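Local coordinates for cytoplasmic protein (Cryptococcus neoformans var. grubii serotype A, PDB 7LPO), which probably hydrolyses steryl beta-glucosides, releasing sterol and glucose, as a fungal sterylglucosidase of glycoside hydrolase family 5, at residues T210-T213 / F214-G218; Q397-F400 / V401-F404; L459-K462 / H463-F467; D681-I684 / T685-K688. All coordinates share one frame; numbering follows the deposited sequence. Where two conformers were deposited one is given.

Contact 1: T210-T213 / F214-G218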
loop_
_atom_site.group_PDB
_atom_site.type_symbol
_atom_site.label_atom_id
_atom_site.label_comp_id
_atom_site.label_asym_id
_atom_site.label_seq_id
_atom_site.Cartn_x
_atom_site.Cartn_y
_atom_site.Cartn_z
ATOM N N THR A 210 -17.521 -12.610 -1.938
ATOM C CA THR A 210 -17.572 -13.719 -2.879
ATOM C C THR A 210 -16.280 -13.817 -3.669
ATOM O O THR A 210 -15.658 -14.883 -3.730
ATOM C CB THR A 210 -18.761 -13.549 -3.826
ATOM O OG1 THR A 210 -19.969 -13.559 -3.065
ATOM C CG2 THR A 210 -18.800 -14.672 -4.860
ATOM N N ILE A 211 -15.855 -12.700 -4.262
ATOM C CA ILE A 211 -14.783 -12.741 -5.247
ATOM C C ILE A 211 -13.482 -13.187 -4.603
ATOM O O ILE A 211 -12.738 -13.987 -5.178
ATOM C CB ILE A 211 -14.639 -11.371 -5.934
ATOM C CG1 ILE A 211 -15.838 -11.116 -6.843
ATOM C CG2 ILE A 211 -13.351 -11.315 -6.752
ATOM C CD1 ILE A 211 -15.992 -9.660 -7.274
ATOM N N TRP A 212 -13.182 -12.671 -3.404
ATOM C CA TRP A 212 -11.950 -13.055 -2.729
ATOM C C TRP A 212 -11.981 -14.512 -2.282
ATOM O O TRP A 212 -10.938 -15.168 -2.269
ATOM C CB TRP A 212 -11.705 -12.132 -1.538
ATOM C CG TRP A 212 -11.204 -10.787 -1.916
ATOM C CD1 TRP A 212 -11.851 -9.605 -1.754
ATOM C CD2 TRP A 212 -9.945 -10.479 -2.535
ATOM N NE1 TRP A 212 -11.070 -8.572 -2.224
ATOM C CE2 TRP A 212 -9.898 -9.084 -2.712
ATOM C CE3 TRP A 212 -8.855 -11.250 -2.955
ATOM C CZ2 TRP A 212 -8.802 -8.436 -3.280
ATOM C CZ3 TRP A 212 -7.766 -10.607 -3.516
ATOM C CH2 TRP A 212 -7.749 -9.211 -3.677
ATOM N N THR A 213 -13.152 -15.034 -1.911
ATOM C CA THR A 213 -13.252 -16.454 -1.584
ATOM C C THR A 213 -12.977 -17.310 -2.819
ATOM O O THR A 213 -12.298 -18.343 -2.733
ATOM C CB THR A 213 -14.637 -16.757 -1.005
ATOM O OG1 THR A 213 -14.874 -15.963 0.162
ATOM C CG2 THR A 213 -14.774 -18.215 -0.612
ATOM N N PHE A 214 -13.499 -16.886 -3.977
ATOM C CA PHE A 214 -13.152 -17.516 -5.248
ATOM C C PHE A 214 -11.642 -17.480 -5.472
ATOM O O PHE A 214 -11.005 -18.515 -5.691
ATOM C CB PHE A 214 -13.877 -16.800 -6.405
ATOM C CG PHE A 214 -15.353 -17.109 -6.528
ATOM C CD1 PHE A 214 -15.956 -18.111 -5.791
ATOM C CD2 PHE A 214 -16.139 -16.392 -7.423
ATOM C CE1 PHE A 214 -17.317 -18.399 -5.951
ATOM C CE2 PHE A 214 -17.503 -16.669 -7.576
ATOM C CZ PHE A 214 -18.089 -17.669 -6.841
ATOM N N PHE A 215 -11.055 -16.280 -5.404
ATOM C CA PHE A 215 -9.652 -16.091 -5.775
ATOM C C PHE A 215 -8.720 -17.007 -4.988
ATOM O O PHE A 215 -7.837 -17.652 -5.564
ATOM C CB PHE A 215 -9.263 -14.625 -5.561
ATOM C CG PHE A 215 -7.900 -14.260 -6.100
ATOM C CD1 PHE A 215 -7.722 -13.985 -7.451
ATOM C CD2 PHE A 215 -6.802 -14.172 -5.254
ATOM C CE1 PHE A 215 -6.489 -13.637 -7.950
ATOM C CE2 PHE A 215 -5.558 -13.821 -5.756
ATOM C CZ PHE A 215 -5.411 -13.551 -7.117
ATOM N N PHE A 216 -8.874 -17.049 -3.668
ATOM C CA PHE A 216 -7.923 -17.738 -2.811
ATOM C C PHE A 216 -8.340 -19.152 -2.457
ATOM O O PHE A 216 -7.478 -19.945 -2.075
ATOM C CB PHE A 216 -7.717 -16.976 -1.496
ATOM C CG PHE A 216 -6.844 -15.780 -1.621
ATOM C CD1 PHE A 216 -5.535 -15.901 -2.037
ATOM C CD2 PHE A 216 -7.334 -14.528 -1.328
ATOM C CE1 PHE A 216 -4.734 -14.800 -2.157
ATOM C CE2 PHE A 216 -6.529 -13.418 -1.440
ATOM C CZ PHE A 216 -5.227 -13.553 -1.850
ATOM N N ALA A 217 -9.635 -19.487 -2.559
ATOM C CA ALA A 217 -10.087 -20.772 -2.039
ATOM C C ALA A 217 -11.309 -21.324 -2.763
ATOM O O ALA A 217 -12.046 -22.122 -2.172
ATOM C CB ALA A 217 -10.403 -20.633 -0.530
ATOM N N GLY A 218 -11.537 -20.925 -4.014
ATOM C CA GLY A 218 -12.668 -21.454 -4.761
ATOM C C GLY A 218 -12.715 -22.971 -4.801
ATOM O O GLY A 218 -13.793 -23.568 -4.770
#

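Contact 2: Q397-F400 / V401-F404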
loop_
_atom_site.group_PDB
_atom_site.type_symbol
_atom_site.label_atom_id
_atom_site.label_comp_id
_atom_site.label_asym_id
_atom_site.label_seq_id
_atom_site.Cartn_x
_atom_site.Cartn_y
_atom_site.Cartn_z
ATOM N N GLN A 397 -9.886 -26.589 11.350
ATOM C CA GLN A 397 -10.159 -25.161 11.222
ATOM C C GLN A 397 -9.080 -24.494 10.372
ATOM O O GLN A 397 -7.893 -24.806 10.503
ATOM C CB GLN A 397 -10.259 -24.500 12.600
ATOM C CG GLN A 397 -11.507 -24.932 13.399
ATOM C CD GLN A 397 -12.449 -23.773 13.740
ATOM O OE1 GLN A 397 -12.017 -22.733 14.240
ATOM N NE2 GLN A 397 -13.746 -23.957 13.477
ATOM N N VAL A 398 -9.506 -23.573 9.487
ATOM C CA VAL A 398 -8.622 -23.050 8.448
ATOM C C VAL A 398 -7.944 -21.765 8.913
ATOM O O VAL A 398 -8.441 -21.027 9.766
ATOM C CB VAL A 398 -9.370 -22.800 7.117
ATOM C CG1 VAL A 398 -9.920 -24.103 6.537
ATOM C CG2 VAL A 398 -10.475 -21.768 7.323
ATOM N N ASP A 399 -6.796 -21.486 8.303
ATOM C CA ASP A 399 -6.021 -20.267 8.514
ATOM C C ASP A 399 -5.833 -19.621 7.149
ATOM O O ASP A 399 -5.137 -20.173 6.292
ATOM C CB ASP A 399 -4.673 -20.588 9.159
ATOM C CG ASP A 399 -3.866 -19.348 9.489
ATOM O OD1 ASP A 399 -3.949 -18.351 8.738
ATOM O OD2 ASP A 399 -3.139 -19.373 10.508
ATOM N N PHE A 400 -6.444 -18.452 6.945
ATOM C CA PHE A 400 -6.381 -17.818 5.633
ATOM C C PHE A 400 -4.939 -17.623 5.182
ATOM O O PHE A 400 -4.595 -17.915 4.030
ATOM C CB PHE A 400 -7.109 -16.473 5.653
ATOM C CG PHE A 400 -6.863 -15.637 4.427
ATOM C CD1 PHE A 400 -7.379 -16.013 3.211
ATOM C CD2 PHE A 400 -6.097 -14.490 4.493
ATOM C CE1 PHE A 400 -7.155 -15.258 2.077
ATOM C CE2 PHE A 400 -5.861 -13.737 3.369
ATOM C CZ PHE A 400 -6.393 -14.130 2.151
ATOM N N VAL A 401 -4.079 -17.144 6.082
ATOM C CA VAL A 401 -2.728 -16.763 5.683
ATOM C C VAL A 401 -1.886 -17.992 5.377
ATOM O O VAL A 401 -1.141 -18.010 4.389
ATOM C CB VAL A 401 -2.064 -15.895 6.768
ATOM C CG1 VAL A 401 -0.599 -15.681 6.442
ATOM C CG2 VAL A 401 -2.774 -14.571 6.893
ATOM N N ASP A 402 -1.982 -19.036 6.207
ATOM C CA ASP A 402 -1.120 -20.199 6.005
ATOM C C ASP A 402 -1.651 -21.136 4.928
ATOM O O ASP A 402 -0.862 -21.771 4.221
ATOM C CB ASP A 402 -0.950 -21.005 7.300
ATOM C CG ASP A 402 -0.552 -20.156 8.486
ATOM O OD1 ASP A 402 0.107 -19.106 8.297
ATOM O OD2 ASP A 402 -0.899 -20.550 9.623
ATOM N N ASP A 403 -2.967 -21.264 4.801
ATOM C CA ASP A 403 -3.535 -22.288 3.937
ATOM C C ASP A 403 -3.850 -21.799 2.531
ATOM O O ASP A 403 -3.876 -22.617 1.604
ATOM C CB ASP A 403 -4.819 -22.847 4.547
ATOM C CG ASP A 403 -4.596 -23.447 5.918
ATOM O OD1 ASP A 403 -3.452 -23.873 6.194
ATOM O OD2 ASP A 403 -5.563 -23.479 6.717
ATOM N N PHE A 404 -4.104 -20.504 2.344
ATOM C CA PHE A 404 -4.572 -20.024 1.051
ATOM C C PHE A 404 -3.721 -18.882 0.517
ATOM O O PHE A 404 -3.328 -18.900 -0.653
ATOM C CB PHE A 404 -6.035 -19.597 1.160
ATOM C CG PHE A 404 -6.965 -20.727 1.510
ATOM C CD1 PHE A 404 -7.125 -21.792 0.648
ATOM C CD2 PHE A 404 -7.677 -20.723 2.697
ATOM C CE1 PHE A 404 -7.977 -22.838 0.954
ATOM C CE2 PHE A 404 -8.531 -21.783 3.014
ATOM C CZ PHE A 404 -8.681 -22.830 2.132
HETATM O O HOH W 1 -0.557 -17.686 10.381
#

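Contact 3: L459-K462 / H463-F467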
loop_
_atom_site.group_PDB
_atom_site.type_symbol
_atom_site.label_atom_id
_atom_site.label_comp_id
_atom_site.label_asym_id
_atom_site.label_seq_id
_atom_site.Cartn_x
_atom_site.Cartn_y
_atom_site.Cartn_z
ATOM N N LEU A 459 -6.234 8.475 10.177
ATOM C CA LEU A 459 -6.736 8.214 8.834
ATOM C C LEU A 459 -8.259 8.243 8.794
ATOM O O LEU A 459 -8.853 8.890 7.927
ATOM C CB LEU A 459 -6.211 6.865 8.357
ATOM C CG LEU A 459 -6.370 6.492 6.889
ATOM C CD1 LEU A 459 -5.600 7.441 6.018
ATOM C CD2 LEU A 459 -5.904 5.057 6.682
ATOM N N MET A 460 -8.914 7.558 9.734
ATOM C CA MET A 460 -10.365 7.423 9.645
ATOM C C MET A 460 -11.098 8.691 10.065
ATOM O O MET A 460 -12.148 9.016 9.498
ATOM C CB MET A 460 -10.842 6.249 10.498
ATOM C CG MET A 460 -10.122 4.943 10.211
ATOM S SD MET A 460 -10.353 4.333 8.510
ATOM C CE MET A 460 -12.107 4.099 8.481
ATOM N N THR A 461 -10.593 9.404 11.068
ATOM C CA THR A 461 -11.273 10.596 11.562
ATOM C C THR A 461 -10.839 11.855 10.835
ATOM O O THR A 461 -11.463 12.910 11.037
ATOM C CB THR A 461 -11.021 10.773 13.060
ATOM O OG1 THR A 461 -9.628 11.026 13.281
ATOM C CG2 THR A 461 -11.436 9.524 13.825
ATOM N N LYS A 462 -9.802 11.773 9.990
ATOM C CA LYS A 462 -9.222 12.932 9.308
ATOM C C LYS A 462 -9.045 14.114 10.294
ATOM O O LYS A 462 -9.399 15.245 10.015
ATOM C CB LYS A 462 -10.077 13.323 8.094
ATOM C CG LYS A 462 -10.205 12.141 7.125
ATOM C CD LYS A 462 -10.952 12.491 5.868
ATOM C CE LYS A 462 -10.683 11.443 4.786
ATOM N NZ LYS A 462 -11.511 11.689 3.589
ATOM N N HIS A 463 -8.464 13.776 11.441
ATOM C CA HIS A 463 -8.198 14.736 12.506
ATOM C C HIS A 463 -6.965 14.246 13.252
ATOM O O HIS A 463 -6.818 13.046 13.504
ATOM C CB HIS A 463 -9.402 14.855 13.451
ATOM C CG HIS A 463 -9.301 15.990 14.422
ATOM N ND1 HIS A 463 -9.923 17.202 14.216
ATOM C CD2 HIS A 463 -8.662 16.091 15.611
ATOM C CE1 HIS A 463 -9.659 18.007 15.231
ATOM N NE2 HIS A 463 -8.897 17.356 16.093
ATOM N N TRP A 464 -6.075 15.170 13.588
ATOM C CA TRP A 464 -4.960 14.861 14.478
ATOM C C TRP A 464 -5.492 15.026 15.892
ATOM O O TRP A 464 -5.668 16.148 16.371
ATOM C CB TRP A 464 -3.770 15.771 14.234
ATOM C CG TRP A 464 -2.655 15.506 15.192
ATOM C CD1 TRP A 464 -2.108 16.392 16.068
ATOM C CD2 TRP A 464 -1.958 14.265 15.390
ATOM N NE1 TRP A 464 -1.104 15.789 16.792
ATOM C CE2 TRP A 464 -0.991 14.484 16.397
ATOM C CE3 TRP A 464 -2.059 12.993 14.816
ATOM C CZ2 TRP A 464 -0.123 13.488 16.832
ATOM C CZ3 TRP A 464 -1.196 11.998 15.248
ATOM C CH2 TRP A 464 -0.243 12.249 16.249
ATOM N N ASN A 465 -5.779 13.910 16.558
ATOM C CA ASN A 465 -6.395 13.938 17.876
ATOM C C ASN A 465 -5.372 14.124 18.986
ATOM O O ASN A 465 -4.209 13.738 18.856
ATOM C CB ASN A 465 -7.162 12.643 18.108
ATOM C CG ASN A 465 -8.257 12.446 17.092
ATOM O OD1 ASN A 465 -8.142 11.650 16.149
ATOM N ND2 ASN A 465 -9.328 13.191 17.267
ATOM N N TRP A 466 -5.826 14.712 20.096
ATOM C CA TRP A 466 -5.007 14.851 21.294
ATOM C C TRP A 466 -4.885 13.538 22.049
ATOM O O TRP A 466 -4.175 13.479 23.060
ATOM C CB TRP A 466 -5.580 15.940 22.216
ATOM C CG TRP A 466 -7.040 15.792 22.521
ATOM C CD1 TRP A 466 -8.075 16.373 21.853
ATOM C CD2 TRP A 466 -7.629 15.021 23.577
ATOM N NE1 TRP A 466 -9.276 16.001 22.415
ATOM C CE2 TRP A 466 -9.027 15.173 23.477
ATOM C CE3 TRP A 466 -7.110 14.219 24.595
ATOM C CZ2 TRP A 466 -9.911 14.541 24.346
ATOM C CZ3 TRP A 466 -7.987 13.597 25.461
ATOM C CH2 TRP A 466 -9.375 13.755 25.329
ATOM N N PHE A 467 -5.572 12.499 21.582
ATOM C CA PHE A 467 -5.460 11.146 22.096
ATOM C C PHE A 467 -5.225 10.200 20.927
ATOM O O PHE A 467 -5.429 10.551 19.764
ATOM C CB PHE A 467 -6.734 10.717 22.826
ATOM C CG PHE A 467 -7.941 10.700 21.940
ATOM C CD1 PHE A 467 -8.665 11.857 21.722
ATOM C CD2 PHE A 467 -8.332 9.538 21.293
ATOM C CE1 PHE A 467 -9.771 11.864 20.890
ATOM C CE2 PHE A 467 -9.430 9.536 20.457
ATOM C CZ PHE A 467 -10.154 10.705 20.257
#

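Contact 4: D681-I684 / T685-K688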
loop_
_atom_site.group_PDB
_atom_site.type_symbol
_atom_site.label_atom_id
_atom_site.label_comp_id
_atom_site.label_asym_id
_atom_site.label_seq_id
_atom_site.Cartn_x
_atom_site.Cartn_y
_atom_site.Cartn_z
ATOM N N ASP A 681 17.110 10.057 15.833
ATOM C CA ASP A 681 16.222 11.005 16.490
ATOM C C ASP A 681 16.284 12.322 15.735
ATOM O O ASP A 681 17.372 12.835 15.457
ATOM C CB ASP A 681 16.613 11.226 17.956
ATOM C CG ASP A 681 16.303 10.027 18.838
ATOM O OD1 ASP A 681 15.116 9.646 18.960
ATOM O OD2 ASP A 681 17.248 9.471 19.430
ATOM N N PHE A 682 15.123 12.877 15.415
ATOM C CA PHE A 682 15.055 14.149 14.715
ATOM C C PHE A 682 13.937 14.970 15.329
ATOM O O PHE A 682 12.827 14.464 15.519
ATOM C CB PHE A 682 14.807 13.952 13.220
ATOM C CG PHE A 682 14.557 15.232 12.476
ATOM C CD1 PHE A 682 15.555 16.180 12.349
ATOM C CD2 PHE A 682 13.325 15.486 11.907
ATOM C CE1 PHE A 682 15.338 17.352 11.659
ATOM C CE2 PHE A 682 13.096 16.659 11.217
ATOM C CZ PHE A 682 14.102 17.595 11.094
ATOM N N ASP A 683 14.232 16.233 15.619
ATOM C CA ASP A 683 13.282 17.166 16.206
ATOM C C ASP A 683 13.126 18.358 15.269
ATOM O O ASP A 683 14.089 19.091 15.018
ATOM C CB ASP A 683 13.755 17.604 17.588
ATOM C CG ASP A 683 12.811 18.581 18.242
ATOM O OD1 ASP A 683 11.645 18.203 18.498
ATOM O OD2 ASP A 683 13.242 19.723 18.501
ATOM N N ILE A 684 11.908 18.563 14.772
ATOM C CA ILE A 684 11.674 19.632 13.803
ATOM C C ILE A 684 11.968 20.997 14.418
ATOM O O ILE A 684 12.616 21.847 13.800
ATOM C CB ILE A 684 10.233 19.574 13.269
ATOM C CG1 ILE A 684 10.041 18.383 12.335
ATOM C CG2 ILE A 684 9.903 20.881 12.546
ATOM C CD1 ILE A 684 8.563 18.125 11.976
ATOM N N THR A 685 11.476 21.238 15.635
ATOM C CA THR A 685 11.531 22.583 16.200
ATOM C C THR A 685 12.973 23.045 16.405
ATOM O O THR A 685 13.335 24.170 16.044
ATOM C CB THR A 685 10.753 22.623 17.516
ATOM O OG1 THR A 685 9.429 22.125 17.299
ATOM C CG2 THR A 685 10.669 24.046 18.058
ATOM N N SER A 686 13.813 22.196 16.986
ATOM C CA SER A 686 15.207 22.563 17.212
ATOM C C SER A 686 16.108 22.277 16.016
ATOM O O SER A 686 17.204 22.848 15.933
ATOM C CB SER A 686 15.759 21.816 18.427
ATOM O OG SER A 686 15.836 20.418 18.168
ATOM N N THR A 687 15.670 21.421 15.095
ATOM C CA THR A 687 16.441 20.882 13.979
ATOM C C THR A 687 17.463 19.855 14.438
ATOM O O THR A 687 18.197 19.320 13.601
ATOM C CB THR A 687 17.177 21.957 13.160
ATOM O OG1 THR A 687 18.357 22.385 13.853
ATOM C CG2 THR A 687 16.270 23.151 12.904
ATOM N N LYS A 688 17.503 19.526 15.727
ATOM C CA LYS A 688 18.519 18.624 16.245
ATOM C C LYS A 688 18.339 17.222 15.687
ATOM O O LYS A 688 17.234 16.669 15.702
ATOM C CB LYS A 688 18.466 18.599 17.769
ATOM C CG LYS A 688 19.047 19.868 18.391
ATOM C CD LYS A 688 18.704 19.985 19.858
ATOM C CE LYS A 688 19.781 20.754 20.605
ATOM N NZ LYS A 688 19.476 20.808 22.074
HETATM O O HOH W 2 9.232 19.540 16.739
#

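Contact 1: T210-T213 / F214-G218
Phe215 N donates to Ile211 O at 2.9 Å, one of four successive i to i+4 bonds that carry this run of helix from Thr210 to Ala217. The others join Phe214 N to Thr210 O, Phe216 N to Trp212 O and Ala217 N to Thr213 O.

The side chains follow the same spacing. Thr210 lies alongside Phe214 and sets its methyl on one ring face, with CG2 3.9 Å from the Phe214 centroid, a CH-pi contact displaced toward the rim. A chi1 of -62° puts Thr210 OG1 beside the backbone N and leaves CG2 opposite that N, against the ring; OG1 bonds to Leu206 O and Trp368 NE1.

One turn of the helix carries an aromatic cluster. The six-membered ring of Trp212 turns its edge to the face of Phe215 in an offset T-shaped pair, centroids 5.8 Å apart and planes at 81°. The Phe216 ring is nearly parallel to that of Trp212 but meets it rim to rim, and Trp212 CE3 comes to 3.5 Å from Phe216 CE2. Phe215 CD2 in turn sits over the centre of the Phe216 ring, which probably restrains both. Trp212 NE1 is held by Asn208 OD1.

The whole stretch is buried in helix 206-221: Trp147 packs on Trp212 and Phe215, helix 232-254 presses Leu236 against Phe214 and Phe215, and helix 400-419 brings Phe400 edge-to-face with Phe216.

Contact 2: Q397-F400 / V401-F404
The ring of Phe404 has the CA of Phe400 at its edge, near the ring plane, while Asp403 CB stands over one of its faces, toward the rim. Val398 comes in obliquely, its CB 4.3 Å from Phe404 CE2. The Phe400 ring is met just as obliquely by Phe404 CB, which lies 4.3 Å from Phe400 CD1, and the Val401 side chain crosses that of Phe400 at about a right angle, CG2 nearest Phe400 CD2. Two carboxylates make the other flat pair: those of Asp399 and Asp402 are turned 39° apart, with OD2 of Asp399 only 2.7 Å from OD2 of Asp402. Water 1 donates to both groups, to Asp399 OD2 and, at 2.6 Å, to Asp402 OD1.

Asp399 is the N-cap of helix 400-419. Its chi1 of -176° aims the carboxylate at the helix start and brings OD1 to the amides of Val401 and Asp402, weak bonds both. Asp403, in the first turn, returns the bond: its OD2 takes the N-H of Asp399 at 2.8 Å, straight at the hydrogen (169°) but from above the carboxylate plane, while Asp403 N bonds back to Asp399 O. Toward helix 206-221, Phe404 rests on Thr220 and Val398 on Tyr221; Val401 packs on Pro436.

Contact 3: L459-K462 / H463-F467
His463 follows Thr461 across a single residue at the C-terminal end of helix 456-461, where Lys462 takes left-handed backbone angles (phi 45°, psi 48°) and turns the chain out of the helix. The extended Lys462 side chain leads off the other way; its NZ bonds to Gly587 O and forms a salt bridge with Asp527. The amide N of His463 lies 3.1 Å from Thr461 O, but at too poor an angle for a hydrogen bond, and His463 CB passes 3.8 Å from Thr461 OG1. In the conformer described, one of two, a chi1 of -170° carries the imidazole of His463 away from the helix end. Trp464 folds back on Thr458 and reaches helix 547-559, its NE1 bonded to Glu490. The Asn465 side chain crosses that of Thr461 obliquely, and the Thr461 hydroxyl OG1 is hydrogen-bonded to Leu457 O, one turn back in the helix. Trp466 and Phe467 then lead into strand 467-469, both side chains touching Ile488 of strand 486-488, and Phe467 CD1 stands 3.7 Å above the Trp466 ring, over its centre.

Contact 4: D681-I684 / T685-K688
Asp683 and Ser686 fasten this bend together. One carboxylate oxygen, OD2 of Asp683, accepts twice from Ser686. The Ser686 hydroxyl OG donates to it at 2.7 Å along the anti lone pair, whereas Ser686 N, at 3.0 Å, comes from above the carboxylate plane, 42° out of it. With chi1 at 180° the Asp683 carboxylate extends over the turn; two donors from one residue should fix its rotation and probably favour the charged form. The backbone of Asp683 is held as well: its N bonds to Lys688 O at 3.0 Å, and its O takes a weak bond from Thr687 N.

Thr685 is tied to Asp683 through water 2, which accepts from Thr685 N and donates to Asp683 OD1 at 3.3 Å, while Thr685 CB passes 3.9 Å from Asp683 OD2.

Ile684 points away from the bend and packs on His715 and on Gln550 and Asp554 of helix 547-559, its O taking a further weak bond from Thr687 N.

Ser686 OG also accepts from Lys688 N at 3.1 Å, an ST turn that leads into the returning strand. Three residues in right-handed helical conformation and then a left-handed Thr687 (phi 73°) make a four-residue beta-hairpin loop, joining strands 676-682 and 689-696 of the antiparallel sheet in the family 5 C-terminal domain.

How the contacts relate
From the N terminus the four contacts come strictly in series; none nests in another and none crosses. Contact 1 is a run inside helix 206-221, contact 2 starts helix 400-419, contact 3 ends helix 456-461, and contact 4 alone closes a hairpin loop. Contacts 1 and 2, far apart in sequence, touch directly, Phe216 O lying 3.3 Å from Phe404 CD1, and so pack two helices together. Contact 3 stands apart, its nearest atoms about 17 Å from those of contact 1 and about 11 Å from those of contact 4. Contacts 3 and 4 both lean on helix 547-559, which thus ties the C-terminal domain to the loop after helix 456-461.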